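Local coordinates for DNA repair protein PprA (Deinococcus deserti, PDB 6MC8) that is a radiation-induced DNA-binding protein involved in DNA damage repair and genome segregation, and associated with filament formation, at residues T189-V194 / V263-G268; G141-G146 / R182-G187; Q71-A76 / H89-I94. The protein carries 2 engineered substitutions. All coordinates share one frame; numbering follows the deposited sequence.

Contact 1: T189-V194 / V263-G268; sequences TLAVEV and VVRETG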
ATOM      1  N   THR A 189      10.828  -1.957   0.886  1.00 27.30           N
ATOM      2  CA  THR A 189      11.538  -2.718   1.902  1.00 28.14           C
ATOM      3  C   THR A 189      10.731  -3.953   2.284  1.00 28.67           C
ATOM      4  O   THR A 189       9.649  -3.832   2.863  1.00 25.51           O
ATOM      5  CB  THR A 189      11.792  -1.856   3.136  1.00 24.01           C
ATOM      6  OG1 THR A 189      12.504  -0.674   2.762  1.00 31.07           O
ATOM      7  CG2 THR A 189      12.608  -2.620   4.158  1.00 26.69           C
ATOM      8  N   LEU A 190      11.258  -5.131   1.970  1.00 24.08           N
ATOM      9  CA  LEU A 190      10.738  -6.383   2.499  1.00 23.91           C
ATOM     10  C   LEU A 190      11.409  -6.661   3.833  1.00 28.47           C
ATOM     11  O   LEU A 190      12.614  -6.454   3.983  1.00 29.25           O
ATOM     12  CB  LEU A 190      10.987  -7.548   1.539  1.00 26.61           C
ATOM     13  CG  LEU A 190      10.425  -8.909   1.956  1.00 21.27           C
ATOM     14  CD1 LEU A 190       8.915  -8.890   1.963  1.00 21.86           C
ATOM     15  CD2 LEU A 190      10.947 -10.021   1.085  1.00 23.82           C
ATOM     16  N   ALA A 191      10.631  -7.117   4.805  1.00 22.07           N
ATOM     17  CA  ALA A 191      11.154  -7.342   6.140  1.00 25.76           C
ATOM     18  C   ALA A 191      10.528  -8.578   6.761  1.00 25.11           C
ATOM     19  O   ALA A 191       9.397  -8.945   6.438  1.00 27.39           O
ATOM     20  CB  ALA A 191      10.913  -6.131   7.022  1.00 20.59           C
ATOM     21  N   VAL A 192      11.275  -9.218   7.654  1.00 23.97           N
ATOM     22  CA  VAL A 192      10.814 -10.403   8.362  1.00 26.76           C
ATOM     23  C   VAL A 192      11.312 -10.330   9.803  1.00 25.18           C
ATOM     24  O   VAL A 192      12.454  -9.931  10.060  1.00 25.66           O
ATOM     25  CB  VAL A 192      11.254 -11.702   7.644  1.00 22.64           C
ATOM     26  CG1 VAL A 192      12.751 -11.779   7.467  1.00 22.81           C
ATOM     27  CG2 VAL A 192      10.748 -12.934   8.365  1.00 30.07           C
ATOM     28  N   GLU A 193      10.427 -10.638  10.745  1.00 27.38           N
ATOM     29  CA  GLU A 193      10.741 -10.656  12.164  1.00 19.36           C
ATOM     30  C   GLU A 193      10.672 -12.092  12.653  1.00 23.42           C
ATOM     31  O   GLU A 193       9.763 -12.831  12.277  1.00 23.69           O
ATOM     32  CB  GLU A 193       9.770  -9.779  12.956  1.00 18.02           C
ATOM     33  CG  GLU A 193      10.058  -9.705  14.443  1.00 18.22           C
ATOM     34  CD  GLU A 193       9.066  -8.849  15.187  1.00 22.17           C
ATOM     35  OE1 GLU A 193       8.126  -8.339  14.555  1.00 27.40           O
ATOM     36  OE2 GLU A 193       9.226  -8.684  16.408  1.00 21.86           O
ATOM     37  N   VAL A 194      11.642 -12.485  13.468  1.00 23.15           N
ATOM     38  CA  VAL A 194      11.657 -13.777  14.139  1.00 20.17           C
ATOM     39  C   VAL A 194      11.709 -13.515  15.636  1.00 22.66           C
ATOM     40  O   VAL A 194      12.624 -12.844  16.119  1.00 24.68           O
ATOM     41  CB  VAL A 194      12.844 -14.634  13.667  1.00 25.03           C
ATOM     42  CG1 VAL A 194      13.036 -15.815  14.559  1.00 27.77           C
ATOM     43  CG2 VAL A 194      12.607 -15.108  12.256  1.00 27.19           C
ATOM     44  N   VAL A 263      15.282  -8.748  13.287  1.00 24.95           N
ATOM     45  CA  VAL A 263      14.634  -8.290  12.066  1.00 17.16           C
ATOM     46  C   VAL A 263      15.671  -8.205  10.953  1.00 22.37           C
ATOM     47  O   VAL A 263      16.743  -7.620  11.136  1.00 20.90           O
ATOM     48  CB  VAL A 263      13.941  -6.927  12.279  1.00 19.28           C
ATOM     49  CG1 VAL A 263      13.277  -6.449  11.004  1.00 20.67           C
ATOM     50  CG2 VAL A 263      12.931  -7.007  13.406  1.00 17.64           C
ATOM     51  N   VAL A 264      15.352  -8.792   9.802  1.00 22.52           N
ATOM     52  CA  VAL A 264      16.163  -8.676   8.595  1.00 23.33           C
ATOM     53  C   VAL A 264      15.344  -7.942   7.543  1.00 26.13           C
ATOM     54  O   VAL A 264      14.183  -8.289   7.300  1.00 29.88           O
ATOM     55  CB  VAL A 264      16.624 -10.053   8.084  1.00 24.73           C
ATOM     56  CG1 VAL A 264      17.384  -9.919   6.781  1.00 32.26           C
ATOM     57  CG2 VAL A 264      17.499 -10.721   9.106  1.00 26.06           C
ATOM     58  N   ARG A 265      15.942  -6.924   6.928  1.00 22.96           N
ATOM     59  CA  ARG A 265      15.277  -6.105   5.929  1.00 25.37           C
ATOM     60  C   ARG A 265      16.015  -6.181   4.599  1.00 26.65           C
ATOM     61  O   ARG A 265      17.220  -6.441   4.549  1.00 28.77           O
ATOM     62  CB  ARG A 265      15.180  -4.649   6.386  1.00 25.86           C
ATOM     63  CG  ARG A 265      14.250  -4.448   7.561  1.00 30.94           C
ATOM     64  CD  ARG A 265      14.229  -3.008   8.010  1.00 28.06           C
ATOM     65  NE  ARG A 265      13.334  -2.803   9.141  1.00 25.98           N
ATOM     66  CZ  ARG A 265      13.697  -2.915  10.411  1.00 24.17           C
ATOM     67  NH1 ARG A 265      14.939  -3.243  10.722  1.00 27.11           N
ATOM     68  NH2 ARG A 265      12.814  -2.708  11.370  1.00 24.77           N
ATOM     69  N   GLU A 266      15.274  -5.959   3.519  1.00 31.74           N
ATOM     70  CA  GLU A 266      15.811  -5.995   2.170  1.00 29.69           C
ATOM     71  C   GLU A 266      15.093  -4.973   1.304  1.00 32.10           C
ATOM     72  O   GLU A 266      13.864  -4.967   1.227  1.00 32.85           O
ATOM     73  CB  GLU A 266      15.671  -7.382   1.549  1.00 31.87           C
ATOM     74  CG  GLU A 266      16.244  -7.483   0.154  1.00 40.74           C
ATOM     75  CD  GLU A 266      17.749  -7.343   0.120  1.00 40.73           C
ATOM     76  OE1 GLU A 266      18.420  -7.755   1.084  1.00 46.71           O
ATOM     77  OE2 GLU A 266      18.263  -6.797  -0.869  1.00 53.09           O
ATOM     78  N   THR A 267      15.867  -4.119   0.648  1.00 39.83           N
ATOM     79  CA  THR A 267      15.335  -3.066  -0.200  1.00 39.21           C
ATOM     80  C   THR A 267      15.722  -3.325  -1.649  1.00 41.90           C
ATOM     81  O   THR A 267      16.787  -3.872  -1.936  1.00 49.87           O
ATOM     82  CB  THR A 267      15.859  -1.696   0.230  1.00 39.17           C
ATOM     83  OG1 THR A 267      17.279  -1.657   0.063  1.00 48.91           O
ATOM     84  CG2 THR A 267      15.541  -1.445   1.684  1.00 34.93           C
ATOM     85  N   GLY A 268      14.839  -2.941  -2.560  1.00 39.49           N
ATOM     86  CA  GLY A 268      15.165  -2.993  -3.969  1.00 52.71           C
ATOM     87  C   GLY A 268      14.683  -4.218  -4.717  1.00 52.78           C
ATOM     88  O   GLY A 268      13.541  -4.654  -4.554  1.00 53.91           O
TER
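Thr189 to Glu193 run antiparallel to Val263 to Thr267, with the strand axes 4.5 Å apart at closest approach and 163° between their directions. Two pairs carry the hydrogen bonds. Leu190 and Glu266 exchange N-H...O bonds in both directions, each 2.7 Å between N and O. Val192 and Val264 do the same at 3.1 Å, N to O. Thr189, Ala191 and Glu193 face Thr267, Arg265 and Val263 as non-hydrogen-bonded pairs.

These six residues share one face of the sheet. Thr189 and Thr267 lie side by side there. Thr267 has CG2 anti to its carbonyl carbon and OG1 at chi1 63°, which brings CG2 to 3.3 Å from Thr189 OG1. The extended chain of Arg265 passes Ala191, with CG 3.8 Å from Ala191 CB. Its guanidinium lies under Val263 CG1, which sits 3.5 Å above the centre of the plane, and NH1 forms a salt bridge with Asp78. Glu193 OE1 pairs with Arg182 NE on the next strand.

The other face carries Leu190, Val192, Val264 and Glu266. Val192 CG1 approaches Val264 CB at 4.3 Å. Glu266 turns its end away to a salt bridge with Arg276. Helix 274-304 covers this face through Met280 and Glu283. Strand 261-267 is an outermost strand of the four-stranded antiparallel sheet, and strand 189-195 lies between it and strand 179-186.

Contact 2: G141-G146 / R182-G187; sequences GILPEG and RTWRQG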
ATOM      1  N   GLY A 141      -0.274  -4.057  14.636  1.00 26.29           N
ATOM      2  CA  GLY A 141       0.297  -4.212  13.324  1.00 24.54           C
ATOM      3  C   GLY A 141       1.459  -3.260  13.114  1.00 25.59           C
ATOM      4  O   GLY A 141       1.506  -2.163  13.659  1.00 25.10           O
ATOM      5  N   ILE A 142       2.420  -3.709  12.311  1.00 26.41           N
ATOM      6  CA  ILE A 142       3.581  -2.888  11.994  1.00 27.12           C
ATOM      7  C   ILE A 142       3.194  -1.782  11.022  1.00 28.07           C
ATOM      8  O   ILE A 142       3.545  -0.611  11.207  1.00 28.97           O
ATOM      9  CB  ILE A 142       4.703  -3.773  11.429  1.00 23.94           C
ATOM     10  CG1 ILE A 142       5.066  -4.836  12.455  1.00 25.59           C
ATOM     11  CG2 ILE A 142       5.907  -2.941  11.055  1.00 17.18           C
ATOM     12  CD1 ILE A 142       5.912  -5.913  11.918  1.00 25.41           C
ATOM     13  N   LEU A 143       2.457  -2.139   9.985  1.00 30.05           N
ATOM     14  CA  LEU A 143       1.902  -1.189   9.041  1.00 30.88           C
ATOM     15  C   LEU A 143       0.748  -0.433   9.695  1.00 33.97           C
ATOM     16  O   LEU A 143       0.326  -0.763  10.805  1.00 31.11           O
ATOM     17  CB  LEU A 143       1.456  -1.942   7.788  1.00 21.94           C
ATOM     18  CG  LEU A 143       2.541  -2.624   6.965  1.00 22.87           C
ATOM     19  CD1 LEU A 143       1.910  -3.305   5.783  1.00 21.74           C
ATOM     20  CD2 LEU A 143       3.585  -1.632   6.524  1.00 22.52           C
ATOM     21  N   PRO A 144       0.218   0.609   9.048  1.00 37.87           N
ATOM     22  CA  PRO A 144      -1.059   1.169   9.503  1.00 28.09           C
ATOM     23  C   PRO A 144      -2.197   0.163   9.403  1.00 33.36           C
ATOM     24  O   PRO A 144      -2.088  -0.878   8.752  1.00 33.92           O
ATOM     25  CB  PRO A 144      -1.278   2.354   8.563  1.00 35.12           C
ATOM     26  CG  PRO A 144       0.080   2.783   8.218  1.00 32.95           C
ATOM     27  CD  PRO A 144       0.895   1.540   8.122  1.00 30.14           C
ATOM     28  N   GLU A 145      -3.297   0.503  10.079  1.00 34.21           N
ATOM     29  CA  GLU A 145      -4.386  -0.434  10.334  1.00 39.28           C
ATOM     30  C   GLU A 145      -5.042  -0.889   9.043  1.00 32.26           C
ATOM     31  O   GLU A 145      -5.627  -0.090   8.309  1.00 34.35           O
ATOM     32  CB  GLU A 145      -5.425   0.198  11.263  1.00 46.79           C
ATOM     33  CG  GLU A 145      -6.509  -0.773  11.713  1.00 44.89           C
ATOM     34  CD  GLU A 145      -7.478  -0.165  12.712  1.00 60.58           C
ATOM     35  OE1 GLU A 145      -7.341   1.034  13.028  1.00 77.37           O
ATOM     36  OE2 GLU A 145      -8.375  -0.888  13.189  1.00 63.10           O
ATOM     37  N   GLY A 146      -4.901  -2.174   8.765  1.00 28.30           N
ATOM     38  CA  GLY A 146      -5.390  -2.739   7.532  1.00 23.88           C
ATOM     39  C   GLY A 146      -5.423  -4.242   7.633  1.00 26.10           C
ATOM     40  O   GLY A 146      -5.363  -4.811   8.723  1.00 32.66           O
ATOM     41  N   ARG A 182       6.797 -13.309  11.290  1.00 25.24           N
ATOM     42  CA  ARG A 182       5.913 -12.542  10.427  1.00 29.08           C
ATOM     43  C   ARG A 182       6.731 -11.783   9.392  1.00 28.13           C
ATOM     44  O   ARG A 182       7.908 -11.487   9.599  1.00 27.33           O
ATOM     45  CB  ARG A 182       5.027 -11.576  11.225  1.00 22.77           C
ATOM     46  CG  ARG A 182       5.757 -10.532  12.037  1.00 22.57           C
ATOM     47  CD  ARG A 182       4.759  -9.747  12.852  1.00 20.49           C
ATOM     48  NE  ARG A 182       5.379  -8.806  13.772  1.00 25.58           N
ATOM     49  CZ  ARG A 182       4.697  -8.009  14.584  1.00 29.48           C
ATOM     50  NH1 ARG A 182       3.378  -8.039  14.581  1.00 23.15           N
ATOM     51  NH2 ARG A 182       5.332  -7.186  15.401  1.00 26.53           N
ATOM     52  N   THR A 183       6.086 -11.474   8.274  1.00 28.83           N
ATOM     53  CA  THR A 183       6.718 -10.874   7.109  1.00 27.05           C
ATOM     54  C   THR A 183       5.885  -9.688   6.646  1.00 26.14           C
ATOM     55  O   THR A 183       4.656  -9.775   6.596  1.00 25.41           O
ATOM     56  CB  THR A 183       6.863 -11.919   5.984  1.00 30.63           C
ATOM     57  OG1 THR A 183       7.765 -12.951   6.404  1.00 27.89           O
ATOM     58  CG2 THR A 183       7.355 -11.302   4.681  1.00 24.00           C
ATOM     59  N   TRP A 184       6.545  -8.575   6.330  1.00 27.60           N
ATOM     60  CA  TRP A 184       5.817  -7.418   5.838  1.00 21.43           C
ATOM     61  C   TRP A 184       6.663  -6.640   4.842  1.00 25.04           C
ATOM     62  O   TRP A 184       7.894  -6.680   4.876  1.00 24.00           O
ATOM     63  CB  TRP A 184       5.365  -6.518   6.995  1.00 21.10           C
ATOM     64  CG  TRP A 184       6.434  -5.744   7.705  1.00 23.16           C
ATOM     65  CD1 TRP A 184       6.725  -4.426   7.544  1.00 18.57           C
ATOM     66  CD2 TRP A 184       7.365  -6.245   8.667  1.00 25.46           C
ATOM     67  NE1 TRP A 184       7.757  -4.065   8.365  1.00 23.86           N
ATOM     68  CE2 TRP A 184       8.175  -5.166   9.063  1.00 26.51           C
ATOM     69  CE3 TRP A 184       7.595  -7.503   9.234  1.00 26.39           C
ATOM     70  CZ2 TRP A 184       9.187  -5.299  10.007  1.00 21.31           C
ATOM     71  CZ3 TRP A 184       8.602  -7.631  10.166  1.00 23.58           C
ATOM     72  CH2 TRP A 184       9.389  -6.539  10.537  1.00 20.98           C
ATOM     73  N   ARG A 185       5.976  -5.947   3.938  1.00 22.76           N
ATOM     74  CA  ARG A 185       6.584  -5.004   3.011  1.00 26.48           C
ATOM     75  C   ARG A 185       6.048  -3.608   3.293  1.00 24.36           C
ATOM     76  O   ARG A 185       4.843  -3.430   3.477  1.00 24.56           O
ATOM     77  CB  ARG A 185       6.312  -5.390   1.549  1.00 30.45           C
ATOM     78  CG  ARG A 185       6.825  -4.366   0.538  1.00 28.80           C
ATOM     79  CD  ARG A 185       6.643  -4.768  -0.908  1.00 26.15           C
ATOM     80  NE  ARG A 185       7.572  -5.814  -1.300  1.00 29.88           N
ATOM     81  CZ  ARG A 185       7.210  -7.029  -1.674  1.00 30.36           C
ATOM     82  NH1 ARG A 185       5.930  -7.350  -1.721  1.00 36.57           N
ATOM     83  NH2 ARG A 185       8.127  -7.919  -2.011  1.00 28.91           N
ATOM     84  N   GLN A 186       6.946  -2.629   3.350  1.00 24.97           N
ATOM     85  CA  GLN A 186       6.568  -1.224   3.424  1.00 28.66           C
ATOM     86  C   GLN A 186       7.355  -0.475   2.360  1.00 27.13           C
ATOM     87  O   GLN A 186       8.552  -0.225   2.529  1.00 30.76           O
ATOM     88  CB  GLN A 186       6.825  -0.640   4.809  1.00 24.57           C
ATOM     89  CG  GLN A 186       6.268   0.754   4.970  1.00 27.38           C
ATOM     90  CD  GLN A 186       6.491   1.309   6.349  1.00 45.08           C
ATOM     91  OE1 GLN A 186       7.142   0.686   7.181  1.00 53.74           O
ATOM     92  NE2 GLN A 186       5.938   2.483   6.609  1.00 58.43           N
ATOM     93  N   GLY A 187       6.685  -0.124   1.268  1.00 27.29           N
ATOM     94  CA  GLY A 187       7.339   0.538   0.160  1.00 25.74           C
ATOM     95  C   GLY A 187       8.211  -0.402  -0.640  1.00 28.78           C
ATOM     96  O   GLY A 187       7.715  -1.347  -1.255  1.00 34.84           O
TER
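Ile142 keeps CG1 beside its backbone N, and its second torsion sets CD1 anti to CA (chi2 167°). Trp184 holds CG between its backbone N and carbonyl carbon (chi1 71°). The 141-146 loop packs on one face of the four-stranded antiparallel sheet. A CH-pi contact joins the two: Ile142 CD1 stands 3.4 Å from the centroid of the six-membered ring of Trp184, only 7° off the ring normal. CG2 of the same side chain lies over that face too, 3.5 Å from Trp184 NE1.

CD1 also meets a second flat group. Ile142 and Arg182 reach tip to tip, and CD1 lies over the guanidinium face, 3.5 Å from Arg182 NE, whose polar partner is Glu193. The methyl thus fits between guanidinium and indole.

Glu169 accepts hydrogen bonds from the backbone N of Ile142 (OE2) and of Leu143 (OE1). Leu143 also packs on Arg166 of the second subunit, so the loop lies at the dimer contact. Within the chain, Leu143 and Gln186 slide past each other, with Leu143 CD2 3.8 Å from Gln186 CB. Leu143 CD1 rests 3.7 Å from the backbone O of Arg185.

Contact 3: Q71-A76 / H89-I94; sequences QELRLA and HSARLI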
ATOM      1  N   GLN A  71      20.193   5.349  14.703  1.00 28.17           N
ATOM      2  CA  GLN A  71      20.452   4.076  14.017  1.00 26.44           C
ATOM      3  C   GLN A  71      20.563   2.970  15.050  1.00 25.73           C
ATOM      4  O   GLN A  71      19.975   1.955  14.839  1.00 25.69           O
ATOM      5  CB  GLN A  71      21.661   4.194  13.095  1.00 28.22           C
ATOM      6  CG  GLN A  71      22.101   2.873  12.499  1.00 29.32           C
ATOM      7  CD  GLN A  71      23.331   2.929  11.633  1.00 37.12           C
ATOM      8  OE1 GLN A  71      24.408   2.537  12.017  1.00 35.68           O
ATOM      9  NE2 GLN A  71      23.178   3.413  10.423  1.00 42.41           N
ATOM     10  N   GLU A  72      21.226   3.243  16.161  1.00 25.21           N
ATOM     11  CA  GLU A  72      21.454   2.213  17.162  1.00 21.87           C
ATOM     12  C   GLU A  72      20.209   1.972  18.006  1.00 20.37           C
ATOM     13  O   GLU A  72      19.981   0.853  18.475  1.00 19.78           O
ATOM     14  CB  GLU A  72      22.645   2.602  18.031  1.00 19.18           C
ATOM     15  CG  GLU A  72      23.954   2.584  17.274  1.00 15.91           C
ATOM     16  CD  GLU A  72      25.129   3.012  18.118  1.00 26.68           C
ATOM     17  OE1 GLU A  72      24.914   3.454  19.259  1.00 25.67           O
ATOM     18  OE2 GLU A  72      26.275   2.905  17.641  1.00 29.78           O
ATOM     19  N   LEU A  73      19.392   3.009  18.202  1.00 23.30           N
ATOM     20  CA  LEU A  73      18.134   2.849  18.924  1.00 21.52           C
ATOM     21  C   LEU A  73      17.137   2.018  18.126  1.00 22.08           C
ATOM     22  O   LEU A  73      16.388   1.221  18.699  1.00 26.30           O
ATOM     23  CB  LEU A  73      17.546   4.218  19.250  1.00 21.94           C
ATOM     24  CG  LEU A  73      16.223   4.294  20.010  1.00 19.90           C
ATOM     25  CD1 LEU A  73      16.356   3.797  21.433  1.00 17.73           C
ATOM     26  CD2 LEU A  73      15.688   5.701  19.975  1.00 24.83           C
ATOM     27  N   ARG A  74      17.115   2.186  16.804  1.00 21.72           N
ATOM     28  CA  ARG A  74      16.201   1.407  15.977  1.00 18.37           C
ATOM     29  C   ARG A  74      16.659  -0.039  15.856  1.00 23.56           C
ATOM     30  O   ARG A  74      15.830  -0.949  15.752  1.00 28.62           O
ATOM     31  CB  ARG A  74      16.063   2.052  14.600  1.00 20.45           C
ATOM     32  CG  ARG A  74      15.288   3.353  14.606  1.00 22.84           C
ATOM     33  CD  ARG A  74      15.323   4.032  13.257  1.00 22.43           C
ATOM     34  NE  ARG A  74      14.613   5.302  13.284  1.00 27.27           N
ATOM     35  CZ  ARG A  74      14.621   6.187  12.296  1.00 30.94           C
ATOM     36  NH1 ARG A  74      15.326   5.957  11.201  1.00 32.63           N
ATOM     37  NH2 ARG A  74      13.944   7.318  12.418  1.00 29.08           N
ATOM     38  N   LEU A  75      17.970  -0.275  15.872  1.00 16.48           N
ATOM     39  CA  LEU A  75      18.467  -1.645  15.852  1.00 18.51           C
ATOM     40  C   LEU A  75      18.226  -2.329  17.191  1.00 21.35           C
ATOM     41  O   LEU A  75      17.979  -3.538  17.245  1.00 21.08           O
ATOM     42  CB  LEU A  75      19.950  -1.663  15.481  1.00 16.59           C
ATOM     43  CG  LEU A  75      20.598  -3.040  15.326  1.00 19.65           C
ATOM     44  CD1 LEU A  75      19.888  -3.842  14.252  1.00 20.63           C
ATOM     45  CD2 LEU A  75      22.068  -2.919  15.004  1.00 13.73           C
ATOM     46  N   ALA A  76      18.267  -1.564  18.281  1.00 19.77           N
ATOM     47  CA  ALA A  76      17.980  -2.132  19.591  1.00 17.46           C
ATOM     48  C   ALA A  76      16.502  -2.466  19.741  1.00 21.45           C
ATOM     49  O   ALA A  76      16.150  -3.456  20.387  1.00 21.70           O
ATOM     50  CB  ALA A  76      18.435  -1.175  20.690  1.00 18.00           C
ATOM     51  N   HIS A  89      11.198   5.776  16.008  1.00 31.24           N
ATOM     52  CA  HIS A  89      12.109   6.003  17.118  1.00 23.70           C
ATOM     53  C   HIS A  89      13.265   6.881  16.671  1.00 22.85           C
ATOM     54  O   HIS A  89      13.799   6.705  15.575  1.00 30.23           O
ATOM     55  CB  HIS A  89      12.657   4.679  17.655  1.00 22.94           C
ATOM     56  CG  HIS A  89      11.606   3.750  18.173  1.00 26.08           C
ATOM     57  ND1 HIS A  89      10.977   3.936  19.382  1.00 28.22           N
ATOM     58  CD2 HIS A  89      11.082   2.618  17.648  1.00 24.34           C
ATOM     59  CE1 HIS A  89      10.107   2.963  19.578  1.00 29.66           C
ATOM     60  NE2 HIS A  89      10.151   2.151  18.540  1.00 24.90           N
ATOM     61  N   SER A  90      13.668   7.787  17.547  1.00 25.31           N
ATOM     62  CA  SER A  90      14.803   8.705  17.289  1.00 26.34           C
ATOM     63  C   SER A  90      15.441   9.182  18.580  1.00 26.60           C
ATOM     64  O   SER A  90      14.846   9.070  19.611  1.00 27.32           O
ATOM     65  CB  SER A  90      14.450   9.852  16.434  1.00 19.31           C
ATOM     66  OG  SER A  90      13.446  10.597  17.016  1.00 23.60           O
ATOM     67  N   ALA A  91      16.666   9.651  18.475  1.00 26.77           N
ATOM     68  CA  ALA A  91      17.362  10.186  19.649  1.00 27.41           C
ATOM     69  C   ALA A  91      17.945  11.545  19.296  1.00 38.41           C
ATOM     70  O   ALA A  91      18.174  11.817  18.120  1.00 29.63           O
ATOM     71  CB  ALA A  91      18.423   9.245  20.105  1.00 29.25           C
ATOM     72  N   ARG A  92      18.028  12.401  20.303  1.00 32.72           N
ATOM     73  CA  ARG A  92      18.650  13.707  20.155  1.00 34.32           C
ATOM     74  C   ARG A  92      19.507  13.994  21.376  1.00 39.69           C
ATOM     75  O   ARG A  92      19.232  13.510  22.475  1.00 35.39           O
ATOM     76  CB  ARG A  92      17.614  14.826  19.961  1.00 35.59           C
ATOM     77  CG  ARG A  92      16.956  14.815  18.596  1.00 41.16           C
ATOM     78  CD  ARG A  92      15.890  15.872  18.454  1.00 49.00           C
ATOM     79  NE  ARG A  92      15.224  15.765  17.160  1.00 49.19           N
ATOM     80  CZ  ARG A  92      14.171  16.486  16.800  1.00 51.53           C
ATOM     81  NH1 ARG A  92      13.652  17.370  17.638  1.00 52.61           N
ATOM     82  NH2 ARG A  92      13.633  16.315  15.603  1.00 54.25           N
ATOM     83  N   LEU A  93      20.555  14.782  21.165  1.00 34.34           N
ATOM     84  CA  LEU A  93      21.461  15.136  22.244  1.00 33.07           C
ATOM     85  C   LEU A  93      20.905  16.292  23.058  1.00 37.46           C
ATOM     86  O   LEU A  93      20.247  17.190  22.527  1.00 31.21           O
ATOM     87  CB  LEU A  93      22.832  15.515  21.692  1.00 31.28           C
ATOM     88  CG  LEU A  93      23.693  14.418  21.081  1.00 32.41           C
ATOM     89  CD1 LEU A  93      24.915  15.036  20.442  1.00 35.92           C
ATOM     90  CD2 LEU A  93      24.101  13.429  22.148  1.00 32.58           C
ATOM     91  N   ILE A  94      21.202  16.229  24.345  1.00 34.77           N
ATOM     92  CA  ILE A  94      20.858  17.312  25.289  1.00 32.97           C
ATOM     93  C   ILE A  94      22.190  17.822  25.816  1.00 37.84           C
ATOM     94  O   ILE A  94      22.913  17.081  26.402  1.00 35.72           O
ATOM     95  CB  ILE A  94      19.880  16.847  26.366  1.00 33.87           C
ATOM     96  CG1 ILE A  94      18.596  16.325  25.733  1.00 33.82           C
ATOM     97  CG2 ILE A  94      19.588  17.977  27.319  1.00 34.68           C
ATOM     98  CD1 ILE A  94      17.695  15.627  26.680  1.00 35.02           C
TER
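Arg74 reaches from helix 62-80 to His89 on strand 89-95. The motif is a helix packed aslant, with 144° between the two directions, against an outermost strand of a three-stranded antiparallel sheet. Arg74 CB is still 5.3 Å from His89 O. The first torsion puts CG beside the backbone N (chi1 -71°), and CG is already 3.8 Å from His89 O. The chain then runs extended from CG to NE. CD passes at 3.9 Å from the same His89 O. NE makes the main bond, 2.8 Å to His89 O. It approaches in the plane of the carbonyl, at a C=O...N angle of 157°. The oxygen is tilted somewhat out of the guanidinium plane, near its edge. Beyond CZ, NH2 adds a weak bond of 3.2 Å to His89 O. The oxygen thus takes one good bond from NE and a weak second one from NH2.

Two further bonds follow the same helix and strand. Thr70 OG1 bonds to the backbone N of Ala91, and Glu66 OE2 to the backbone N of Leu93. Helix side chains thus serve polar atoms on one edge of the strand. Along its other edge, backbone hydrogen bonds join Ser90 to Leu106 and Arg92 to Ala104 of strand 100-107.

Leu73 supplies the apolar part. Its CB points toward the strand, and CG is anti to the backbone N. The CD2 methyl does the touching. It lies 4.0 Å from His89 CB. The same CD2 comes within 4.5 Å of Ala91 CB. Between these two residues it meets the backbone of Ser90, where Leu73 CD2 is 3.5 Å from Ser90 O.

Overall arrangement
Contacts 1 and 2 both reach one four-stranded antiparallel sheet, with centres 11 Å apart. They touch directly, since strands 179-186 and 189-195 are neighbours and follow each other in the chain. Ala191 N lies 2.8 Å from Trp184 O, a probable hydrogen bond. Contact 3 belongs to a separate three-stranded sheet. Its centre is 19 Å from that of contact 1 and 22 Å from that of contact 2, and its nearest atoms are about 6 Å and 10 Å away. Helix 62-80 nevertheless connects the regions, because its Asp78 binds Arg265 of contact 1. Of the three, contact 2 alone touches the second subunit.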